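Local coordinates for DUF3218 domain-containing protein (Pseudomonas aeruginosa, PDB 2IGS) that is of unknown function but belongs to a helix-rich DUF3218 family placed in the lysozyme clan, which leaves a lysozyme-like role possible but unproven, at residues F[17-21]-F[32-36]; F[101-105]-F[167-171]. One frame throughout, in Å; residues are numbered along the deposited sequence.

Interaction 1. Residues F[17-21]-F[32-36]; sequences ANIYK and VFPEA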
loop_
_atom_site.group_PDB
_atom_site.type_symbol
_atom_site.label_atom_id
_atom_site.label_comp_id
_atom_site.label_asym_id
_atom_site.label_seq_id
_atom_site.Cartn_x
_atom_site.Cartn_y
_atom_site.Cartn_z
ATOM N N ALA F 17 14.722 -28.637 38.417
ATOM C CA ALA F 17 15.958 -27.892 38.655
ATOM C C ALA F 17 16.641 -28.292 39.965
ATOM O O ALA F 17 17.862 -28.430 40.012
ATOM C CB ALA F 17 15.693 -26.399 38.648
ATOM N N ASN F 18 15.849 -28.470 41.022
ATOM C CA ASN F 18 16.374 -28.812 42.346
ATOM C C ASN F 18 17.104 -30.142 42.355
ATOM O O ASN F 18 18.166 -30.262 42.955
ATOM C CB ASN F 18 15.259 -28.789 43.400
ATOM C CG ASN F 18 14.980 -27.393 43.910
ATOM O OD1 ASN F 18 15.636 -26.431 43.499
ATOM N ND2 ASN F 18 14.016 -27.268 44.820
ATOM N N ILE F 19 16.511 -31.129 41.696
ATOM C CA ILE F 19 17.125 -32.444 41.475
ATOM C C ILE F 19 18.378 -32.359 40.594
ATOM O O ILE F 19 19.399 -32.984 40.896
ATOM C CB ILE F 19 16.120 -33.408 40.816
ATOM C CG1 ILE F 19 14.992 -33.737 41.800
ATOM C CG2 ILE F 19 16.815 -34.671 40.360
ATOM C CD1 ILE F 19 13.795 -34.407 41.156
ATOM N N TYR F 20 18.300 -31.590 39.507
ATOM C CA TYR F 20 19.433 -31.438 38.618
ATOM C C TYR F 20 20.591 -30.599 39.206
ATOM O O TYR F 20 21.772 -30.869 38.912
ATOM C CB TYR F 20 18.964 -30.945 37.246
ATOM C CG TYR F 20 18.433 -32.090 36.390
ATOM C CD1 TYR F 20 17.141 -32.603 36.582
ATOM C CD2 TYR F 20 19.240 -32.681 35.427
ATOM C CE1 TYR F 20 16.671 -33.675 35.819
ATOM C CE2 TYR F 20 18.782 -33.733 34.658
ATOM C CZ TYR F 20 17.505 -34.235 34.860
ATOM O OH TYR F 20 17.070 -35.268 34.070
ATOM N N LYS F 21 20.269 -29.621 40.054
ATOM C CA LYS F 21 21.304 -28.947 40.844
ATOM C C LYS F 21 22.139 -29.997 41.636
ATOM O O LYS F 21 23.365 -29.904 41.729
ATOM C CB LYS F 21 20.667 -27.884 41.757
ATOM C CG LYS F 21 21.635 -26.816 42.256
ATOM C CD LYS F 21 20.926 -25.650 42.979
ATOM C CE LYS F 21 21.932 -24.892 43.855
ATOM N NZ LYS F 21 21.520 -23.494 44.227
ATOM N N VAL F 32 29.071 -23.972 37.378
ATOM C CA VAL F 32 28.090 -22.930 37.664
ATOM C C VAL F 32 26.735 -23.356 37.077
ATOM O O VAL F 32 26.534 -23.333 35.850
ATOM C CB VAL F 32 28.543 -21.546 37.108
ATOM C CG1 VAL F 32 27.615 -20.435 37.589
ATOM C CG2 VAL F 32 29.990 -21.231 37.500
ATOM N N PHE F 33 25.828 -23.776 37.960
ATOM C CA PHE F 33 24.492 -24.251 37.587
ATOM C C PHE F 33 23.609 -23.082 37.109
ATOM O O PHE F 33 23.382 -22.126 37.865
ATOM C CB PHE F 33 23.850 -24.976 38.784
ATOM C CG PHE F 33 22.533 -25.627 38.467
ATOM C CD1 PHE F 33 21.332 -25.016 38.820
ATOM C CD2 PHE F 33 22.484 -26.845 37.808
ATOM C CE1 PHE F 33 20.097 -25.617 38.510
ATOM C CE2 PHE F 33 21.257 -27.441 37.485
ATOM C CZ PHE F 33 20.067 -26.825 37.838
ATOM N N PRO F 34 23.106 -23.149 35.851
ATOM C CA PRO F 34 22.245 -22.053 35.354
ATOM C C PRO F 34 20.802 -22.190 35.886
ATOM O O PRO F 34 19.894 -22.617 35.132
ATOM C CB PRO F 34 22.303 -22.221 33.823
ATOM C CG PRO F 34 22.638 -23.691 33.597
ATOM C CD PRO F 34 23.307 -24.215 34.850
ATOM N N GLU F 35 20.582 -21.850 37.157
ATOM C CA GLU F 35 19.285 -22.129 37.780
ATOM C C GLU F 35 18.115 -21.339 37.178
ATOM O O GLU F 35 17.042 -21.907 36.989
ATOM C CB GLU F 35 19.314 -21.974 39.306
ATOM C CG GLU F 35 18.064 -22.530 39.975
ATOM C CD GLU F 35 18.224 -22.813 41.451
ATOM O OE1 GLU F 35 18.771 -21.957 42.167
ATOM O OE2 GLU F 35 17.781 -23.900 41.903
ATOM N N ALA F 36 18.313 -20.049 36.902
ATOM C CA ALA F 36 17.231 -19.222 36.352
ATOM C C ALA F 36 16.709 -19.736 35.020
ATOM O O ALA F 36 15.506 -19.897 34.863
ATOM C CB ALA F 36 17.652 -17.741 36.243
HETATM O O HOH W 1 15.102 -24.146 41.942
#

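Interaction 2. Residues F[101-105]-F[167-171]; sequences SMAQN and MTLPE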
loop_
_atom_site.group_PDB
_atom_site.type_symbol
_atom_site.label_atom_id
_atom_site.label_comp_id
_atom_site.label_asym_id
_atom_site.label_seq_id
_atom_site.Cartn_x
_atom_site.Cartn_y
_atom_site.Cartn_z
ATOM N N SER F 101 23.401 -26.145 27.314
ATOM C CA SER F 101 22.819 -25.882 26.001
ATOM C C SER F 101 21.458 -25.200 26.120
ATOM O O SER F 101 21.185 -24.236 25.402
ATOM C CB SER F 101 22.752 -27.166 25.144
ATOM O OG SER F 101 21.421 -27.629 24.907
HETATM N N MSE F 102 20.619 -25.676 27.045
HETATM C CA MSE F 102 19.357 -25.011 27.332
HETATM C C MSE F 102 19.511 -23.568 27.759
HETATM O O MSE F 102 18.700 -22.740 27.373
HETATM C CB MSE F 102 18.568 -25.750 28.395
HETATM C CG MSE F 102 17.818 -26.929 27.863
HETATM SE SE MSE F 102 16.272 -27.370 28.919
HETATM C CE MSE F 102 16.889 -26.902 30.698
ATOM N N ALA F 103 20.540 -23.268 28.553
ATOM C CA ALA F 103 20.750 -21.918 29.055
ATOM C C ALA F 103 21.074 -20.987 27.895
ATOM O O ALA F 103 20.475 -19.931 27.764
ATOM C CB ALA F 103 21.873 -21.903 30.094
ATOM N N GLN F 104 22.007 -21.416 27.044
ATOM C CA GLN F 104 22.441 -20.665 25.869
ATOM C C GLN F 104 21.317 -20.489 24.849
ATOM O O GLN F 104 21.126 -19.386 24.317
ATOM C CB GLN F 104 23.676 -21.324 25.225
ATOM C CG GLN F 104 24.949 -21.213 26.084
ATOM C CD GLN F 104 26.097 -22.125 25.636
ATOM O OE1 GLN F 104 25.892 -23.114 24.918
ATOM N NE2 GLN F 104 27.317 -21.799 26.076
ATOM N N ASN F 105 20.567 -21.558 24.593
ATOM C CA ASN F 105 19.480 -21.492 23.619
ATOM C C ASN F 105 18.344 -20.573 24.063
ATOM O O ASN F 105 17.887 -19.726 23.285
ATOM C CB ASN F 105 19.018 -22.889 23.180
ATOM C CG ASN F 105 20.064 -23.585 22.277
ATOM O OD1 ASN F 105 20.723 -22.928 21.459
ATOM N ND2 ASN F 105 20.233 -24.905 22.440
HETATM N N MSE F 167 22.492 -26.314 15.359
HETATM C CA MSE F 167 21.787 -26.393 16.633
HETATM C C MSE F 167 22.714 -26.850 17.760
HETATM O O MSE F 167 23.491 -27.777 17.587
HETATM C CB MSE F 167 20.596 -27.336 16.518
HETATM C CG MSE F 167 19.413 -26.691 15.830
HETATM SE SE MSE F 167 18.009 -27.922 15.296
HETATM C CE MSE F 167 17.488 -26.906 13.754
ATOM N N THR F 168 22.627 -26.192 18.908
ATOM C CA THR F 168 23.369 -26.615 20.104
ATOM C C THR F 168 22.518 -27.611 20.929
ATOM O O THR F 168 21.499 -27.240 21.539
ATOM C CB THR F 168 23.784 -25.399 20.954
ATOM O OG1 THR F 168 24.406 -24.432 20.108
ATOM C CG2 THR F 168 24.764 -25.803 22.027
ATOM N N LEU F 169 22.955 -28.868 20.934
ATOM C CA LEU F 169 22.155 -29.985 21.424
ATOM C C LEU F 169 23.059 -31.105 21.951
ATOM O O LEU F 169 24.038 -31.464 21.282
ATOM C CB LEU F 169 21.298 -30.492 20.265
ATOM C CG LEU F 169 19.927 -31.135 20.449
ATOM C CD1 LEU F 169 19.063 -30.441 21.480
ATOM C CD2 LEU F 169 19.242 -31.135 19.094
ATOM N N PRO F 170 22.763 -31.651 23.154
ATOM C CA PRO F 170 23.552 -32.799 23.627
ATOM C C PRO F 170 23.488 -33.968 22.647
ATOM O O PRO F 170 22.484 -34.125 21.926
ATOM C CB PRO F 170 22.883 -33.194 24.953
ATOM C CG PRO F 170 21.554 -32.529 24.945
ATOM C CD PRO F 170 21.728 -31.271 24.127
ATOM N N GLU F 171 24.565 -34.756 22.634
ATOM C CA GLU F 171 24.759 -35.910 21.750
ATOM C C GLU F 171 23.521 -36.794 21.586
ATOM O O GLU F 171 23.096 -37.076 20.461
ATOM C CB GLU F 171 25.927 -36.772 22.254
ATOM C CG GLU F 171 27.312 -36.185 22.004
ATOM C CD GLU F 171 28.441 -36.972 22.679
ATOM O OE1 GLU F 171 28.361 -38.221 22.742
ATOM O OE2 GLU F 171 29.411 -36.332 23.141
HETATM O O HOH W 2 20.454 -24.080 19.075
#

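Interaction 1. Residues F[17-21]-F[32-36]
The Phe33 ring lies with one face against Lys21: CA of Lys21 stands 3.8 Å from the ring centroid, 17° off the normal, a CH-pi contact displaced toward the rim. The lysine chain continues the cover, its CG 3.9 Å from Phe33 CD1. At the ring's edge, in its plane, sits CG of Glu35 from the same segment. Ala17 O, a carbonyl already engaged in the helix by Lys21 N, comes in obliquely, 3.5 Å from Phe33 CZ. Phe33 reaches helix 12-27 because its CG is anti to the backbone N (chi1 -174°), which carries the ring across from the loop. The segment ends the loop joining helix 12-27 to helix 35-48: Pro34 centres an inverse gamma turn and is the N-cap residue of the second helix, and its carbonyl accepts a hydrogen bond from the hydroxyl of Thr38. Beyond the turn, Glu35 extends over the exposed flank. It is modelled in two conformers, so its polar contacts are tentative: in the one described, OE1 makes a long salt bridge of 3.8 Å to Lys21 NZ, and a water bridges Glu35 OE2 (2.7 Å) and Asn18 OD1 (2.8 Å). On the buried flank, Tyr20 CB approaches Phe33 CE2 at 4.2 Å, and the tyrosine ring turns away to meet Trp42 and Phe23 edge-to-face, while Phe33 also touches Leu99 of helix 87-113.

Interaction 2. Residues F[101-105]-F[167-171]
Asn105 ND2 donates to the main-chain oxygen of Thr168 over 2.8 Å, the one firm direct hydrogen bond between the helix and the loop. The acceptor lies only 3° out of the amide plane of Asn105, and the donor approaches in the carbonyl plane, on a lone pair, with a C=O...N angle of 141°. The N-H...O angle of 139° shows that the bond is nonetheless bent. One turn earlier on the helix, Ser101 OG stands 3.4 Å from the same Thr168 oxygen; any bond there is weak, and its proton is not settled on this acceptor.

The other end of the Asn105 amide is used as well. A water donates to Asn105 OD1 (2.7 Å) and accepts from Thr168 N (3.0 Å), so the carboxamide addresses both main-chain polar groups of Thr168, one directly and one through the water. This pairing of donor and acceptor supports the assigned orientation of the amide and limits its rotation.

Around the polar centre the contacts are mostly van der Waals, between aliphatic carbons and the neighbouring side-chain oxygens. Thr168 CG2, anti to its own backbone N, is directed at the helix and lies 4.0 Å from Ser101 CB, with the amide oxygen of Gln104 a little farther off. Pro170 CD closes on Ser101 OG at 3.7 Å.

Farther out, Ala212 and Ala215 of helix 203-216 pack against Asn105, backing the amide that grips the loop. Met167, a selenomethionine, turns to Ala216 of that same helix. Pro170 occupies the N-cap position of helix 171-177. The arrangement is that of an interhelical linker, running from helix 161-165 to helix 171-177, fastened through its backbone to a buried asparagine on the long helix 87-113.

Interactions 1 and 2 have centres about 15 Å apart and follow one another along the chain, the first closing before the second opens. They meet through helix 87-113: Pro34 CB of the 32-36 turn packs 3.8 Å from Ala103 CB of segment 101-105, whereas Ser101 and Asn105 serve the 167-171 loop. Helix 87-113 therefore carries two loop attachments, and Met102, which meets Ala41 and Trp42, adds another link to helix 35-48. The centre of interaction 2 lies about 11 Å from the chain centre and that of interaction 1 about 16 Å. No active site or ligand is established nearby.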